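Local coordinates for endoglucanase (Ruminococcus champanellensis, PDB 6WQV), which hydrolyses beta-1,4-glucan chains such as cellulose and, as a broad-specificity family 5 glycoside hydrolase, probably also xylan-type polysaccharides, at residues I273-S276 with F277-G281; I263-L266 with Q267-L270; I92-A95 with W96-V100. All blocks are in the same frame, centred on the assembly; numbering follows the deposited sequence. Where two conformers were deposited one is given.

How the contacts relate
From the N terminus, contact 3 comes first: Ile92 and Asp93 lead into helix 94-108, which joins barrel strands 73-76 and 113-117. Contacts 2 and 1 follow in series on helix 263-278, between strands 236-241 and 284-289. Contact 2 forms its first turns and contact 1 its C-terminal end, their centres about 15 Å apart. Each contact joins residues three to five apart, so none closes a long loop, and none nests in or crosses another. Contact 3 lies on the opposite side of the chain's centre, about 26 Å from contact 1 and 28 Å from contact 2 between nearest atoms. All three belong to the helical layer around the eight-stranded barrel.

Contact 1: I273-S276 with F277-G281; sequences IYNS and FGAKG
Tyr274 lays one ring face over the methyl of Ala279, whose CB lies 4.1 Å from the ring centroid and 18° off the ring normal, a CH-pi contact displaced toward the rim. With CG of Tyr274 anti to the backbone N (chi1 174°), the ring runs along the helix end toward Ala279 and also meets the ring of Tyr314. The backbone beneath the ring widens at this point. Ala279 N, five residues on, gives a nearly straight bond of 2.8 Å to Tyr274 O, a pi-type turn, and Phe277 N keeps an i to i+4 bond of 3.2 Å to Ile273 O and a weak one to Tyr274 O. Lys280 bends at chi2 (39°) and returns its amino group over the end of the helix, where NZ donates to Asn275 O at 2.6 Å. This side-chain bond grips a carbonyl of the last turn, and the positive charge there would probably suit the negative end of the helix dipole. On the inner side, Ser276 CB sits over one face of the Phe277 ring, 4.1 Å from its centroid. The hydroxyl of Ser276 turns back along the helix to bond Glu272 O. Phe277 and Ile273 are both buried; they pack on strands 236-241 and 284-289, and Phe277 also touches Val222 of helix 219-223. Lys280 N bonds Phe277 O at 2.9 Å. The type I turn from Gly278 to Gly281 is closed by Gly281 N bonding Gly278 O at 3.1 Å. Gly281, at positive phi, is the C-prime residue. Together with the bond from the next amide to Phe277 O, the Gly281 N bond makes a Schellman motif, which here ends an outer helix before the chain enters strand 284-289 of the TIM barrel.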
loop_
_atom_site.group_PDB
_atom_site.type_symbol
_atom_site.label_atom_id
_atom_site.label_comp_id
_atom_site.label_asym_id
_atom_site.label_seq_id
_atom_site.Cartn_x
_atom_site.Cartn_y
_atom_site.Cartn_z
ATOM N N ILE A 273 -16.432 2.520 4.071
ATOM C CA ILE A 273 -15.454 1.437 3.996
ATOM C C ILE A 273 -15.872 0.289 4.904
ATOM O O ILE A 273 -15.827 -0.885 4.515
ATOM C CB ILE A 273 -14.046 1.960 4.337
ATOM C CG1 ILE A 273 -13.649 3.061 3.346
ATOM C CG2 ILE A 273 -13.037 0.822 4.338
ATOM C CD1 ILE A 273 -12.386 3.827 3.707
ATOM N N TYR A 274 -16.264 0.606 6.139
ATOM C CA TYR A 274 -16.731 -0.421 7.059
ATOM C C TYR A 274 -17.929 -1.166 6.488
ATOM O O TYR A 274 -17.965 -2.405 6.485
ATOM C CB TYR A 274 -17.094 0.238 8.389
ATOM C CG TYR A 274 -17.728 -0.698 9.378
ATOM C CD1 TYR A 274 -16.994 -1.722 9.956
ATOM C CD2 TYR A 274 -19.059 -0.560 9.742
ATOM C CE1 TYR A 274 -17.571 -2.585 10.867
ATOM C CE2 TYR A 274 -19.642 -1.410 10.653
ATOM C CZ TYR A 274 -18.898 -2.424 11.208
ATOM O OH TYR A 274 -19.488 -3.274 12.114
ATOM N N ASN A 275 -18.927 -0.425 6.004
ATOM C CA ASN A 275 -20.150 -1.060 5.532
ATOM C C ASN A 275 -19.901 -1.908 4.293
ATOM O O ASN A 275 -20.567 -2.929 4.109
ATOM C CB ASN A 275 -21.206 -0.007 5.210
ATOM C CG ASN A 275 -21.835 0.591 6.443
ATOM O OD1 ASN A 275 -21.781 0.013 7.528
ATOM N ND2 ASN A 275 -22.455 1.756 6.281
ATOM N N SER A 276 -18.965 -1.493 3.435
ATOM C CA SER A 276 -18.707 -2.209 2.187
ATOM C C SER A 276 -17.970 -3.523 2.425
ATOM O O SER A 276 -18.182 -4.491 1.680
ATOM C CB SER A 276 -17.884 -1.317 1.251
ATOM O OG SER A 276 -18.609 -0.165 0.848
ATOM N N PHE A 277 -17.118 -3.579 3.451
ATOM C CA PHE A 277 -16.215 -4.711 3.653
ATOM C C PHE A 277 -16.310 -5.296 5.060
ATOM O O PHE A 277 -16.847 -6.393 5.231
ATOM C CB PHE A 277 -14.789 -4.290 3.297
ATOM C CG PHE A 277 -14.633 -3.896 1.854
ATOM C CD1 PHE A 277 -14.731 -4.845 0.858
ATOM C CD2 PHE A 277 -14.433 -2.573 1.495
ATOM C CE1 PHE A 277 -14.608 -4.494 -0.471
ATOM C CE2 PHE A 277 -14.308 -2.214 0.167
ATOM C CZ PHE A 277 -14.398 -3.180 -0.821
ATOM N N GLY A 278 -15.803 -4.585 6.069
ATOM C CA GLY A 278 -15.741 -5.167 7.405
ATOM C C GLY A 278 -17.083 -5.657 7.918
ATOM O O GLY A 278 -17.170 -6.723 8.538
ATOM N N ALA A 279 -18.150 -4.892 7.671
ATOM C CA ALA A 279 -19.471 -5.296 8.142
ATOM C C ALA A 279 -19.978 -6.556 7.449
ATOM O O ALA A 279 -20.833 -7.252 8.007
ATOM C CB ALA A 279 -20.481 -4.165 7.931
ATOM N N LYS A 280 -19.491 -6.846 6.241
ATOM C CA LYS A 280 -19.845 -8.046 5.498
ATOM C C LYS A 280 -18.878 -9.198 5.744
ATOM O O LYS A 280 -18.899 -10.183 4.998
ATOM C CB LYS A 280 -19.833 -7.763 3.989
ATOM C CG LYS A 280 -21.006 -6.997 3.418
ATOM C CD LYS A 280 -21.464 -5.892 4.332
ATOM C CE LYS A 280 -22.651 -5.159 3.736
ATOM N NZ LYS A 280 -22.952 -3.920 4.502
ATOM N N GLY A 281 -18.001 -9.084 6.733
ATOM C CA GLY A 281 -17.042 -10.146 6.943
ATOM C C GLY A 281 -15.925 -10.193 5.929
ATOM O O GLY A 281 -15.325 -11.252 5.732
#

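Contact 2: I263-L266 with Q267-L270; sequences ISQL and QWTL
Intrahelical contacts between residues three and four apart, chiefly Gln265 with Trp268 and Leu266 with Leu270, line the first turns of helix 263-278 on the outside of the barrel. Gln265 bends at chi2 (47°), which carries its amide forward along the helix, beside the Trp268 indole. The two side chains point the same way, with amide and ring planes 48° apart and NE2 of Gln265 3.4 Å from CE3 of Trp268. NE2 of Gln265 also comes within 3.3 Å of Thr269 OG1. The flank facing helix 297-313 is apolar where Leu266 and Leu270 lie alongside one another, CD1 to CD1 at 4.1 Å, and both rest on Tyr307 of that helix; Leu270 adds Ile310. Gln267 sends its NE2 to the hydroxyl of Tyr314. Regular i to i+4 backbone bonds hold the turns together, from Gln267 N to Ile263 O at 2.8 Å through Leu270 N to Leu266 O at 3.0 Å. An outer surface of Ser264, Gln265 and Trp268, with a leucine pair seated on the next helix, follows the amphipathic pattern of the outer helices of a TIM barrel.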
loop_
_atom_site.group_PDB
_atom_site.type_symbol
_atom_site.label_atom_id
_atom_site.label_comp_id
_atom_site.label_asym_id
_atom_site.label_seq_id
_atom_site.Cartn_x
_atom_site.Cartn_y
_atom_site.Cartn_z
ATOM N N ILE A 263 -15.977 16.857 10.330
ATOM C CA ILE A 263 -15.880 15.541 10.945
ATOM C C ILE A 263 -16.982 14.627 10.418
ATOM O O ILE A 263 -16.754 13.433 10.187
ATOM C CB ILE A 263 -15.893 15.665 12.481
ATOM C CG1 ILE A 263 -14.649 16.425 12.956
ATOM C CG2 ILE A 263 -15.943 14.288 13.111
ATOM C CD1 ILE A 263 -14.653 16.785 14.436
ATOM N N SER A 264 -18.176 15.178 10.192
ATOM C CA SER A 264 -19.309 14.349 9.785
ATOM C C SER A 264 -19.086 13.722 8.412
ATOM O O SER A 264 -19.491 12.578 8.173
ATOM C CB SER A 264 -20.602 15.167 9.797
ATOM O OG SER A 264 -20.520 16.290 8.935
ATOM N N GLN A 265 -18.455 14.454 7.490
ATOM C CA GLN A 265 -18.194 13.888 6.172
ATOM C C GLN A 265 -17.130 12.806 6.261
ATOM O O GLN A 265 -17.199 11.799 5.547
ATOM C CB GLN A 265 -17.789 14.981 5.183
ATOM C CG GLN A 265 -17.617 14.469 3.752
ATOM C CD GLN A 265 -18.771 13.591 3.280
ATOM O OE1 GLN A 265 -19.942 13.942 3.428
ATOM N NE2 GLN A 265 -18.437 12.434 2.717
ATOM N N LEU A 266 -16.165 12.978 7.163
ATOM C CA LEU A 266 -15.155 11.955 7.397
ATOM C C LEU A 266 -15.767 10.709 8.021
ATOM O O LEU A 266 -15.420 9.581 7.646
ATOM C CB LEU A 266 -14.089 12.544 8.306
ATOM C CG LEU A 266 -12.828 11.721 8.539
ATOM C CD1 LEU A 266 -12.214 11.311 7.218
ATOM C CD2 LEU A 266 -11.861 12.542 9.375
ATOM N N GLN A 267 -16.691 10.888 8.967
ATOM C CA GLN A 267 -17.393 9.740 9.527
ATOM C C GLN A 267 -18.126 8.973 8.435
ATOM O O GLN A 267 -18.094 7.736 8.407
ATOM C CB GLN A 267 -18.359 10.202 10.616
ATOM C CG GLN A 267 -19.161 9.085 11.266
ATOM C CD GLN A 267 -20.420 8.729 10.498
ATOM O OE1 GLN A 267 -21.038 9.584 9.859
ATOM N NE2 GLN A 267 -20.819 7.465 10.568
ATOM N N TRP A 268 -18.781 9.689 7.520
ATOM C CA TRP A 268 -19.516 9.017 6.453
ATOM C C TRP A 268 -18.567 8.228 5.564
ATOM O O TRP A 268 -18.831 7.068 5.228
ATOM C CB TRP A 268 -20.280 10.042 5.619
ATOM C CG TRP A 268 -21.116 9.419 4.544
ATOM C CD1 TRP A 268 -22.417 9.022 4.653
ATOM C CD2 TRP A 268 -20.713 9.107 3.201
ATOM N NE1 TRP A 268 -22.852 8.487 3.466
ATOM C CE2 TRP A 268 -21.826 8.528 2.558
ATOM C CE3 TRP A 268 -19.524 9.262 2.481
ATOM C CZ2 TRP A 268 -21.786 8.102 1.230
ATOM C CZ3 TRP A 268 -19.487 8.841 1.160
ATOM C CH2 TRP A 268 -20.610 8.269 0.551
ATOM N N THR A 269 -17.453 8.847 5.171
ATOM C CA THR A 269 -16.501 8.190 4.283
ATOM C C THR A 269 -15.948 6.918 4.909
ATOM O O THR A 269 -15.888 5.869 4.257
ATOM C CB THR A 269 -15.385 9.178 3.938
ATOM O OG1 THR A 269 -15.945 10.259 3.179
ATOM C CG2 THR A 269 -14.278 8.496 3.153
ATOM N N LEU A 270 -15.538 6.985 6.177
ATOM C CA LEU A 270 -14.954 5.811 6.816
ATOM C C LEU A 270 -16.014 4.753 7.088
ATOM O O LEU A 270 -15.749 3.553 6.949
ATOM C CB LEU A 270 -14.203 6.222 8.084
ATOM C CG LEU A 270 -13.010 7.137 7.795
ATOM C CD1 LEU A 270 -12.372 7.652 9.074
ATOM C CD2 LEU A 270 -11.950 6.430 6.945
#

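Contact 3: I92-A95 with W96-V100; sequences IDEA and WMNRV
Asn98 reaches back over the preceding turn toward Glu94: its CB lies 3.5 Å from Glu94 O, and its CG, beside the backbone N (chi1 -71°), comes still nearer to that same oxygen. At the tip, ND2 of Asn98 donates to a water at 3.1 Å, which in turn donates to Glu94 OE2 at 2.9 Å. OD1 of Asn98 accepts from NH1 of Arg149, whose NH2 forms a salt bridge with Glu94 OE2. One guanidinium thus holds the two acceptors near each other, the carboxylate and amide planes standing 80° apart. Asp93 is the N-cap of helix 94-108, in a beta-alpha-beta unit of the TIM barrel. Its OD2 takes a weak capping bond of 3.3 Å from Trp96 N, while Met97 N bonds Asp93 O at 3.0 Å. A hydrophobic staple spans this cap: Met97, bent at chi2 and chi3, brings CE to within 3.8 Å of Ile92 CD1. CG2 of Ile92 meets the edge of the Trp96 indole at CD1, 4.2 Å away. Val100 CG2 covers part of one indole face, and the ring also stacks with His83 and meets Trp80 at about a right angle.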
loop_
_atom_site.group_PDB
_atom_site.type_symbol
_atom_site.label_atom_id
_atom_site.label_comp_id
_atom_site.label_asym_id
_atom_site.label_seq_id
_atom_site.Cartn_x
_atom_site.Cartn_y
_atom_site.Cartn_z
ATOM N N ILE A 92 13.434 -10.781 -12.657
ATOM C CA ILE A 92 13.713 -9.621 -11.820
ATOM C C ILE A 92 15.210 -9.554 -11.544
ATOM O O ILE A 92 15.838 -10.555 -11.178
ATOM C CB ILE A 92 12.898 -9.687 -10.520
ATOM C CG1 ILE A 92 11.406 -9.598 -10.841
ATOM C CG2 ILE A 92 13.318 -8.576 -9.576
ATOM C CD1 ILE A 92 10.522 -9.971 -9.682
ATOM N N ASP A 93 15.790 -8.370 -11.739
ATOM C CA ASP A 93 17.203 -8.138 -11.468
ATOM C C ASP A 93 17.573 -8.591 -10.061
ATOM O O ASP A 93 16.958 -8.178 -9.075
ATOM C CB ASP A 93 17.460 -6.637 -11.637
ATOM C CG ASP A 93 18.908 -6.252 -11.466
ATOM O OD1 ASP A 93 19.767 -6.812 -12.180
ATOM O OD2 ASP A 93 19.179 -5.358 -10.636
ATOM N N GLU A 94 18.592 -9.452 -9.983
ATOM C CA GLU A 94 18.999 -10.007 -8.694
ATOM C C GLU A 94 19.406 -8.916 -7.705
ATOM O O GLU A 94 19.068 -8.995 -6.517
ATOM C CB GLU A 94 20.148 -10.993 -8.897
ATOM C CG GLU A 94 20.573 -11.718 -7.643
ATOM C CD GLU A 94 19.557 -12.744 -7.185
ATOM O OE1 GLU A 94 18.504 -12.891 -7.846
ATOM O OE2 GLU A 94 19.819 -13.404 -6.160
ATOM N N ALA A 95 20.160 -7.910 -8.164
ATOM C CA ALA A 95 20.593 -6.853 -7.255
ATOM C C ALA A 95 19.400 -6.111 -6.670
ATOM O O ALA A 95 19.427 -5.690 -5.506
ATOM C CB ALA A 95 21.520 -5.876 -7.978
ATOM N N TRP A 96 18.344 -5.936 -7.460
ATOM C CA TRP A 96 17.146 -5.280 -6.955
ATOM C C TRP A 96 16.441 -6.150 -5.932
ATOM O O TRP A 96 16.043 -5.676 -4.868
ATOM C CB TRP A 96 16.201 -4.987 -8.109
ATOM C CG TRP A 96 14.953 -4.277 -7.708
ATOM C CD1 TRP A 96 13.673 -4.756 -7.771
ATOM C CD2 TRP A 96 14.855 -2.943 -7.204
ATOM N NE1 TRP A 96 12.792 -3.800 -7.333
ATOM C CE2 TRP A 96 13.496 -2.677 -6.978
ATOM C CE3 TRP A 96 15.792 -1.950 -6.922
ATOM C CZ2 TRP A 96 13.045 -1.461 -6.487
ATOM C CZ3 TRP A 96 15.349 -0.745 -6.435
ATOM C CH2 TRP A 96 13.986 -0.506 -6.224
ATOM N N MET A 97 16.255 -7.435 -6.255
ATOM C CA MET A 97 15.610 -8.329 -5.303
ATOM C C MET A 97 16.370 -8.350 -3.984
ATOM O O MET A 97 15.755 -8.361 -2.914
ATOM C CB MET A 97 15.485 -9.732 -5.899
ATOM C CG MET A 97 14.672 -10.692 -5.042
ATOM S SD MET A 97 12.904 -10.307 -4.980
ATOM C CE MET A 97 12.281 -11.106 -6.456
ATOM N N ASN A 98 17.711 -8.323 -4.046
ATOM C CA ASN A 98 18.520 -8.325 -2.830
ATOM C C ASN A 98 18.275 -7.066 -2.010
ATOM O O ASN A 98 18.168 -7.128 -0.780
ATOM C CB ASN A 98 20.011 -8.431 -3.165
ATOM C CG ASN A 98 20.414 -9.801 -3.679
ATOM O OD1 ASN A 98 19.664 -10.769 -3.567
ATOM N ND2 ASN A 98 21.612 -9.889 -4.240
ATOM N N ARG A 99 18.198 -5.911 -2.669
ATOM C CA ARG A 99 17.948 -4.677 -1.930
ATOM C C ARG A 99 16.557 -4.674 -1.313
ATOM O O ARG A 99 16.382 -4.255 -0.160
ATOM C CB ARG A 99 18.148 -3.461 -2.838
ATOM C CG ARG A 99 17.861 -2.137 -2.151
ATOM C CD ARG A 99 18.711 -1.926 -0.908
ATOM N NE ARG A 99 18.338 -0.673 -0.260
ATOM C CZ ARG A 99 18.638 -0.350 0.996
ATOM N NH1 ARG A 99 19.314 -1.180 1.770
ATOM N NH2 ARG A 99 18.231 0.815 1.479
ATOM N N VAL A 100 15.542 -5.122 -2.064
ATOM C CA VAL A 100 14.200 -5.200 -1.499
ATOM C C VAL A 100 14.219 -6.054 -0.236
ATOM O O VAL A 100 13.617 -5.698 0.784
ATOM C CB VAL A 100 13.198 -5.742 -2.540
ATOM C CG1 VAL A 100 11.833 -5.959 -1.894
ATOM C CG2 VAL A 100 13.058 -4.798 -3.719
HETATM O O HOH W 1 22.398 -12.727 -5.136
#